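Local coordinates for ABC transporter periplasmic peptide-binding protein (Pseudoalteromonas, PDB 4QFL) that binds dipeptides, here Ala-Phe, in the periplasm, probably handing them to an ABC transporter for uptake into the cell, at residues A[53-67]-A[175-187]. Residues are numbered along the deposited sequence; the frame is centred on the assembly and turned at random.
Sequences IDIIANQLYDRLISI and LANMATDFAVVLS
Arg63 reaches along the loop at residues 179-183 and donates from NH1 to Ala179 O at 2.8 Å. The bond is bent, 133° at the hydrogen, and the oxygen is tilted from the guanidinium plane. Asp181 OD1 stands over a face of that group, 4.0 Å from Arg63 NH1, a long salt bridge, electrostatic rather than hydrogen-bonded, since the oxygen lies well off the plane in which the N-H groups point. A bend at chi3 (-70°) turns the guanidinium toward Ala179 after CD has passed Thr180 O. With an alanine here, Ala179 O would probably lose this donor and Asp181 its nearby positive charge.

Tyr61 packs on Val184: CG2 sits 4.0 Å from the ring centroid and 18° off the normal, a CH-pi contact, while Leu60 CB lies over the rim of the opposite face. Just beyond, Val185 N donates to Asp62 O at 3.0 Å in a nearly straight bond. Two waters bridge the backbones, one joining Asp62 N to Val185 O, the other taking the N-H of Leu64 and donating to Met178 O and Ala183 O. At the far end Ala179 CB meets Ile65 CG1 and Ile67 CG1, and Ile65 CD1 abuts Leu175 CD2. On the helix, Ile53 CG2 presses on Asp181 CB at 3.4 Å.

Second-shell bonds fix the first: Tyr61 OH is held by Phe42 O, Asp181 OD2 by Ala526 N, and Asp62 by Tyr232, Thr210 and Trp233. Residues 180-183 form a type I beta turn, whose Phe182 stacks on Tyr142 and comes about 4 Å from the bound alanine at nearest atoms. Helix 50-60 thus packs on this turn and strand 65-67 on Ala179 and the end of helix 174-178, bordering the dipeptide cleft of a family 5 solute-binding protein.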
ATOM      1  N   ILE A  53      -2.499  -6.393   4.059  1.00 16.76           N
ATOM      2  CA  ILE A  53      -3.685  -5.562   4.271  1.00 15.64           C
ATOM      3  C   ILE A  53      -4.919  -6.125   3.561  1.00 15.58           C
ATOM      4  O   ILE A  53      -6.041  -6.041   4.075  1.00 16.64           O
ATOM      5  CB  ILE A  53      -3.437  -4.101   3.819  1.00 14.84           C
ATOM      6  CG1 ILE A  53      -2.265  -3.494   4.597  1.00 17.15           C
ATOM      7  CG2 ILE A  53      -4.681  -3.272   4.007  1.00 20.78           C
ATOM      8  CD1 ILE A  53      -2.417  -3.572   6.105  1.00 19.73           C
ATOM      9  N   ASP A  54      -4.711  -6.703   2.383  1.00 16.11           N
ATOM     10  CA  ASP A  54      -5.813  -7.271   1.624  1.00 17.17           C
ATOM     11  C   ASP A  54      -6.485  -8.360   2.442  1.00 17.84           C
ATOM     12  O   ASP A  54      -7.686  -8.568   2.321  1.00 18.49           O
ATOM     13  CB  ASP A  54      -5.342  -7.826   0.278  1.00 17.11           C
ATOM     14  CG  ASP A  54      -5.287  -6.760  -0.814  1.00 19.21           C
ATOM     15  OD1 ASP A  54      -5.763  -5.632  -0.573  1.00 19.17           O
ATOM     16  OD2 ASP A  54      -4.782  -7.048  -1.922  1.00 15.74           O
ATOM     17  N   ILE A  55      -5.708  -9.046   3.279  1.00 17.13           N
ATOM     18  CA  ILE A  55      -6.239 -10.112   4.138  1.00 15.54           C
ATOM     19  C   ILE A  55      -6.976  -9.571   5.368  1.00 17.02           C
ATOM     20  O   ILE A  55      -8.108  -9.965   5.628  1.00 16.78           O
ATOM     21  CB  ILE A  55      -5.132 -11.091   4.611  1.00 15.67           C
ATOM     22  CG1 ILE A  55      -4.468 -11.760   3.417  1.00 16.11           C
ATOM     23  CG2 ILE A  55      -5.699 -12.149   5.555  1.00 14.23           C
ATOM     24  CD1 ILE A  55      -3.271 -12.611   3.771  1.00 16.43           C
ATOM     25  N   ILE A  56      -6.346  -8.661   6.107  1.00 16.11           N
ATOM     26  CA  ILE A  56      -6.789  -8.338   7.463  1.00 14.52           C
ATOM     27  C   ILE A  56      -7.632  -7.072   7.663  1.00 15.89           C
ATOM     28  O   ILE A  56      -8.489  -7.036   8.538  1.00 19.15           O
ATOM     29  CB  ILE A  56      -5.581  -8.273   8.443  1.00 14.43           C
ATOM     30  CG1 ILE A  56      -4.673  -7.095   8.094  1.00 16.39           C
ATOM     31  CG2 ILE A  56      -4.805  -9.579   8.424  1.00 15.20           C
ATOM     32  CD1 ILE A  56      -3.476  -6.940   9.031  1.00 15.85           C
ATOM     33  N   ALA A  57      -7.399  -6.041   6.864  1.00 16.88           N
ATOM     34  CA  ALA A  57      -7.879  -4.699   7.195  1.00 15.01           C
ATOM     35  C   ALA A  57      -9.396  -4.526   7.168  1.00 17.45           C
ATOM     36  O   ALA A  57     -10.010  -4.203   8.184  1.00 17.46           O
ATOM     37  CB  ALA A  57      -7.218  -3.680   6.288  1.00 17.11           C
ATOM     38  N   ASN A  58     -10.001  -4.743   6.002  1.00 18.57           N
ATOM     39  CA  ASN A  58     -11.438  -4.559   5.853  1.00 18.99           C
ATOM     40  C   ASN A  58     -12.229  -5.702   6.442  1.00 18.55           C
ATOM     41  O   ASN A  58     -13.439  -5.583   6.617  1.00 20.89           O
ATOM     42  CB  ASN A  58     -11.830  -4.391   4.380  1.00 17.23           C
ATOM     43  CG  ASN A  58     -11.358  -3.091   3.803  1.00 20.35           C
ATOM     44  OD1 ASN A  58     -10.627  -3.064   2.809  1.00 24.77           O
ATOM     45  ND2 ASN A  58     -11.763  -2.001   4.419  1.00 17.36           N
ATOM     46  N   GLN A  59     -11.558  -6.809   6.740  1.00 15.58           N
ATOM     47  CA  GLN A  59     -12.249  -7.991   7.235  1.00 16.81           C
ATOM     48  C   GLN A  59     -12.388  -8.012   8.756  1.00 17.92           C
ATOM     49  O   GLN A  59     -13.456  -8.294   9.279  1.00 19.38           O
ATOM     50  CB  GLN A  59     -11.567  -9.262   6.735  1.00 17.93           C
ATOM     51  CG  GLN A  59     -11.856  -9.596   5.271  1.00 18.33           C
ATOM     52  CD  GLN A  59     -11.384  -8.529   4.309  1.00 17.22           C
ATOM     53  OE1 GLN A  59     -10.183  -8.277   4.179  1.00 18.28           O
ATOM     54  NE2 GLN A  59     -12.324  -7.895   3.624  1.00 15.83           N
ATOM     55  N   LEU A  60     -11.311  -7.707   9.468  1.00 16.98           N
ATOM     56  CA  LEU A  60     -11.333  -7.803  10.923  1.00 16.57           C
ATOM     57  C   LEU A  60     -11.641  -6.493  11.606  1.00 17.69           C
ATOM     58  O   LEU A  60     -11.986  -6.484  12.782  1.00 18.10           O
ATOM     59  CB  LEU A  60      -9.992  -8.310  11.443  1.00 16.87           C
ATOM     60  CG  LEU A  60      -9.579  -9.717  11.051  1.00 18.37           C
ATOM     61  CD1 LEU A  60      -8.134  -9.918  11.420  1.00 18.92           C
ATOM     62  CD2 LEU A  60     -10.458 -10.728  11.759  1.00 17.90           C
ATOM     63  N   TYR A  61     -11.492  -5.387  10.884  1.00 15.92           N
ATOM     64  CA  TYR A  61     -11.501  -4.063  11.510  1.00 18.03           C
ATOM     65  C   TYR A  61     -12.426  -3.042  10.843  1.00 17.97           C
ATOM     66  O   TYR A  61     -12.941  -3.279   9.757  1.00 17.76           O
ATOM     67  CB  TYR A  61     -10.086  -3.475  11.504  1.00 17.34           C
ATOM     68  CG  TYR A  61      -9.055  -4.267  12.263  1.00 18.20           C
ATOM     69  CD1 TYR A  61      -9.026  -4.253  13.654  1.00 17.16           C
ATOM     70  CD2 TYR A  61      -8.082  -5.011  11.590  1.00 19.06           C
ATOM     71  CE1 TYR A  61      -8.060  -4.976  14.362  1.00 19.25           C
ATOM     72  CE2 TYR A  61      -7.115  -5.737  12.288  1.00 18.38           C
ATOM     73  CZ  TYR A  61      -7.111  -5.711  13.673  1.00 16.93           C
ATOM     74  OH  TYR A  61      -6.164  -6.431  14.364  1.00 18.09           O
ATOM     75  N   ASP A  62     -12.620  -1.905  11.511  1.00 13.99           N
ATOM     76  CA  ASP A  62     -13.192  -0.717  10.888  1.00 19.37           C
ATOM     77  C   ASP A  62     -12.317   0.478  11.213  1.00 18.26           C
ATOM     78  O   ASP A  62     -11.617   0.478  12.219  1.00 17.25           O
ATOM     79  CB  ASP A  62     -14.599  -0.419  11.413  1.00 17.73           C
ATOM     80  CG  ASP A  62     -15.580  -1.550  11.167  1.00 18.09           C
ATOM     81  OD1 ASP A  62     -16.045  -1.696  10.021  1.00 18.95           O
ATOM     82  OD2 ASP A  62     -15.915  -2.265  12.135  1.00 20.10           O
ATOM     83  N   ARG A  63     -12.379   1.499  10.365  1.00 20.18           N
ATOM     84  CA  ARG A  63     -11.703   2.765  10.604  1.00 18.58           C
ATOM     85  C   ARG A  63     -12.709   3.746  11.165  1.00 17.56           C
ATOM     86  O   ARG A  63     -13.893   3.438  11.284  1.00 19.45           O
ATOM     87  CB  ARG A  63     -11.142   3.332   9.301  1.00 17.50           C
ATOM     88  CG  ARG A  63     -10.076   2.464   8.638  1.00 18.42           C
ATOM     89  CD  ARG A  63     -10.016   2.731   7.123  1.00 17.51           C
ATOM     90  NE  ARG A  63     -11.211   2.224   6.458  1.00 18.68           N
ATOM     91  CZ  ARG A  63     -11.457   2.325   5.156  1.00 19.48           C
ATOM     92  NH1 ARG A  63     -10.580   2.919   4.355  1.00 21.03           N
ATOM     93  NH2 ARG A  63     -12.582   1.829   4.655  1.00 24.00           N
ATOM     94  N   LEU A  64     -12.228   4.932  11.510  1.00 18.21           N
ATOM     95  CA  LEU A  64     -13.094   6.032  11.890  1.00 19.84           C
ATOM     96  C   LEU A  64     -13.917   6.499  10.693  1.00 17.99           C
ATOM     97  O   LEU A  64     -15.116   6.745  10.791  1.00 20.03           O
ATOM     98  CB  LEU A  64     -12.242   7.195  12.406  1.00 18.59           C
ATOM     99  CG  LEU A  64     -11.534   6.908  13.727  1.00 19.14           C
ATOM    100  CD1 LEU A  64     -10.609   8.056  14.097  1.00 20.73           C
ATOM    101  CD2 LEU A  64     -12.568   6.665  14.808  1.00 18.19           C
ATOM    102  N   ILE A  65     -13.244   6.631   9.559  1.00 18.83           N
ATOM    103  CA  ILE A  65     -13.849   7.120   8.336  1.00 17.21           C
ATOM    104  C   ILE A  65     -13.244   6.399   7.148  1.00 19.80           C
ATOM    105  O   ILE A  65     -12.191   5.744   7.256  1.00 18.08           O
ATOM    106  CB  ILE A  65     -13.591   8.606   8.130  1.00 14.60           C
ATOM    107  CG1 ILE A  65     -12.104   8.911   8.303  1.00 16.74           C
ATOM    108  CG2 ILE A  65     -14.404   9.416   9.093  1.00 19.60           C
ATOM    109  CD1 ILE A  65     -11.707  10.275   7.825  1.00 18.21           C
ATOM    110  N   SER A  66     -13.919   6.522   6.012  1.00 17.64           N
ATOM    111  CA  SER A  66     -13.389   6.022   4.754  1.00 18.83           C
ATOM    112  C   SER A  66     -13.516   7.104   3.685  1.00 18.50           C
ATOM    113  O   SER A  66     -13.978   8.206   3.957  1.00 17.42           O
ATOM    114  CB  SER A  66     -14.112   4.735   4.325  1.00 19.62           C
ATOM    115  OG  SER A  66     -15.510   4.944   4.148  1.00 20.04           O
ATOM    116  N   ILE A  67     -13.089   6.788   2.469  1.00 18.89           N
ATOM    117  CA  ILE A  67     -13.210   7.715   1.357  1.00 16.94           C
ATOM    118  C   ILE A  67     -14.074   7.088   0.269  1.00 20.13           C
ATOM    119  O   ILE A  67     -13.786   5.995  -0.221  1.00 21.60           O
ATOM    120  CB  ILE A  67     -11.838   8.056   0.788  1.00 18.09           C
ATOM    121  CG1 ILE A  67     -10.995   8.728   1.871  1.00 21.67           C
ATOM    122  CG2 ILE A  67     -11.975   8.942  -0.441  1.00 19.07           C
ATOM    123  CD1 ILE A  67      -9.532   8.906   1.518  1.00 17.73           C
ATOM    124  N   LEU A 175      -6.957  13.910   7.409  1.00 20.76           N
ATOM    125  CA  LEU A 175      -8.104  13.005   7.332  1.00 22.38           C
ATOM    126  C   LEU A 175      -7.875  11.875   6.319  1.00 20.08           C
ATOM    127  O   LEU A 175      -8.267  10.738   6.563  1.00 19.62           O
ATOM    128  CB  LEU A 175      -9.396  13.756   6.996  1.00 21.16           C
ATOM    129  CG  LEU A 175     -10.088  14.468   8.158  1.00 20.24           C
ATOM    130  CD1 LEU A 175     -11.448  14.932   7.724  1.00 19.39           C
ATOM    131  CD2 LEU A 175     -10.213  13.533   9.335  1.00 23.44           C
ATOM    132  N   ALA A 176      -7.251  12.185   5.184  1.00 22.42           N
ATOM    133  CA  ALA A 176      -6.982  11.151   4.175  1.00 21.45           C
ATOM    134  C   ALA A 176      -6.176  10.038   4.820  1.00 16.99           C
ATOM    135  O   ALA A 176      -6.481   8.859   4.654  1.00 18.85           O
ATOM    136  CB  ALA A 176      -6.247  11.729   2.970  1.00 17.58           C
ATOM    137  N   ASN A 177      -5.163  10.421   5.579  1.00 18.61           N
ATOM    138  CA  ASN A 177      -4.343   9.445   6.289  1.00 18.54           C
ATOM    139  C   ASN A 177      -5.118   8.680   7.357  1.00 17.31           C
ATOM    140  O   ASN A 177      -4.844   7.510   7.601  1.00 17.94           O
ATOM    141  CB  ASN A 177      -3.103  10.106   6.887  1.00 14.73           C
ATOM    142  CG  ASN A 177      -2.131  10.564   5.836  1.00 15.06           C
ATOM    143  OD1 ASN A 177      -1.919   9.893   4.834  1.00 17.95           O
ATOM    144  ND2 ASN A 177      -1.535  11.716   6.057  1.00 16.96           N
ATOM    145  N   MET A 178      -6.093   9.331   7.986  1.00 18.08           N
ATOM    146  CA  MET A 178      -6.950   8.653   8.961  1.00 17.14           C
ATOM    147  C   MET A 178      -7.987   7.729   8.306  1.00 17.38           C
ATOM    148  O   MET A 178      -8.650   6.940   8.987  1.00 17.33           O
ATOM    149  CB  MET A 178      -7.646   9.660   9.892  1.00 20.26           C
ATOM    150  CG  MET A 178      -6.697  10.494  10.740  1.00 21.37           C
ATOM    151  SD  MET A 178      -5.726   9.487  11.868  1.00 21.98           S
ATOM    152  CE  MET A 178      -7.030   8.828  12.905  1.00 20.73           C
ATOM    153  N   ALA A 179      -8.119   7.825   6.988  1.00 17.79           N
ATOM    154  CA  ALA A 179      -9.050   6.968   6.269  1.00 16.64           C
ATOM    155  C   ALA A 179      -8.328   5.843   5.536  1.00 18.80           C
ATOM    156  O   ALA A 179      -8.928   5.146   4.729  1.00 18.24           O
ATOM    157  CB  ALA A 179      -9.886   7.782   5.297  1.00 17.68           C
ATOM    158  N   THR A 180      -7.038   5.667   5.803  1.00 19.13           N
ATOM    159  CA  THR A 180      -6.296   4.591   5.148  1.00 17.62           C
ATOM    160  C   THR A 180      -6.558   3.275   5.860  1.00 17.53           C
ATOM    161  O   THR A 180      -7.035   3.260   6.999  1.00 16.48           O
ATOM    162  CB  THR A 180      -4.777   4.866   5.089  1.00 15.79           C
ATOM    163  OG1 THR A 180      -4.249   4.949   6.419  1.00 19.17           O
ATOM    164  CG2 THR A 180      -4.494   6.159   4.342  1.00 14.98           C
ATOM    165  N   ASP A 181      -6.258   2.175   5.177  1.00 17.32           N
ATOM    166  CA  ASP A 181      -6.410   0.839   5.741  1.00 17.86           C
ATOM    167  C   ASP A 181      -5.517   0.586   6.956  1.00 17.48           C
ATOM    168  O   ASP A 181      -5.694  -0.403   7.670  1.00 16.15           O
ATOM    169  CB  ASP A 181      -6.093  -0.215   4.679  1.00 18.63           C
ATOM    170  CG  ASP A 181      -7.036  -0.161   3.498  1.00 21.46           C
ATOM    171  OD1 ASP A 181      -8.264  -0.253   3.705  1.00 24.98           O
ATOM    172  OD2 ASP A 181      -6.543  -0.018   2.363  1.00 23.49           O
ATOM    173  N   PHE A 182      -4.542   1.462   7.174  1.00 17.11           N
ATOM    174  CA  PHE A 182      -3.623   1.321   8.299  1.00 15.49           C
ATOM    175  C   PHE A 182      -4.229   1.911   9.574  1.00 18.72           C
ATOM    176  O   PHE A 182      -3.791   1.591  10.688  1.00 18.47           O
ATOM    177  CB  PHE A 182      -2.290   2.003   7.978  1.00 17.91           C
ATOM    178  CG  PHE A 182      -1.790   1.718   6.586  1.00 17.92           C
ATOM    179  CD1 PHE A 182      -1.349   0.449   6.243  1.00 17.55           C
ATOM    180  CD2 PHE A 182      -1.779   2.709   5.616  1.00 16.27           C
ATOM    181  CE1 PHE A 182      -0.911   0.185   4.970  1.00 14.57           C
ATOM    182  CE2 PHE A 182      -1.332   2.441   4.339  1.00 15.79           C
ATOM    183  CZ  PHE A 182      -0.899   1.188   4.021  1.00 14.19           C
ATOM    184  N   ALA A 183      -5.246   2.757   9.403  1.00 17.05           N
ATOM    185  CA  ALA A 183      -5.804   3.536  10.506  1.00 15.52           C
ATOM    186  C   ALA A 183      -6.975   2.852  11.207  1.00 17.56           C
ATOM    187  O   ALA A 183      -7.955   3.504  11.583  1.00 18.27           O
ATOM    188  CB  ALA A 183      -6.226   4.902   9.994  1.00 16.94           C
ATOM    189  N   VAL A 184      -6.884   1.540  11.396  1.00 16.27           N
ATOM    190  CA  VAL A 184      -8.010   0.818  11.987  1.00 16.05           C
ATOM    191  C   VAL A 184      -8.068   1.082  13.468  1.00 15.86           C
ATOM    192  O   VAL A 184      -7.087   1.525  14.063  1.00 17.27           O
ATOM    193  CB  VAL A 184      -7.912  -0.686  11.776  1.00 15.00           C
ATOM    194  CG1 VAL A 184      -7.834  -1.010  10.285  1.00 16.70           C
ATOM    195  CG2 VAL A 184      -6.726  -1.257  12.529  1.00 15.24           C
ATOM    196  N   VAL A 185      -9.223   0.801  14.058  1.00 15.58           N
ATOM    197  CA  VAL A 185      -9.413   0.931  15.501  1.00 17.68           C
ATOM    198  C   VAL A 185      -9.183  -0.383  16.256  1.00 17.66           C
ATOM    199  O   VAL A 185      -9.788  -1.410  15.929  1.00 18.63           O
ATOM    200  CB  VAL A 185     -10.829   1.432  15.820  1.00 16.64           C
ATOM    201  CG1 VAL A 185     -11.047   1.464  17.323  1.00 18.36           C
ATOM    202  CG2 VAL A 185     -11.036   2.805  15.215  1.00 18.67           C
ATOM    203  N   LEU A 186      -8.323  -0.336  17.272  1.00 17.01           N
ATOM    204  CA  LEU A 186      -7.985  -1.519  18.060  1.00 17.77           C
ATOM    205  C   LEU A 186      -8.689  -1.540  19.415  1.00 17.29           C
ATOM    206  O   LEU A 186      -9.289  -0.550  19.822  1.00 18.28           O
ATOM    207  CB  LEU A 186      -6.471  -1.600  18.279  1.00 20.18           C
ATOM    208  CG  LEU A 186      -5.611  -1.534  17.019  1.00 20.14           C
ATOM    209  CD1 LEU A 186      -4.130  -1.578  17.379  1.00 21.08           C
ATOM    210  CD2 LEU A 186      -5.972  -2.683  16.133  1.00 18.71           C
ATOM    211  N   SER A 187      -8.599  -2.677  20.103  1.00 17.71           N
ATOM    212  CA  SER A 187      -9.210  -2.857  21.422  1.00 19.45           C
ATOM    213  C   SER A 187      -8.278  -2.525  22.585  1.00 20.00           C
ATOM    214  O   SER A 187      -7.284  -3.220  22.811  1.00 20.19           O
ATOM    215  CB  SER A 187      -9.681  -4.298  21.609  1.00 18.41           C
ATOM    216  OG  SER A 187     -10.055  -4.509  22.963  1.00 18.77           O
TER
HETATM  217  O   HOH W   1     -11.872  -2.441  14.340  1.00 18.63           O
HETATM  218  O   HOH W   2      -9.761   1.764   1.376  1.00 25.26           O
HETATM  219  O   HOH W   3      -9.414   5.746  11.388  1.00 16.57           O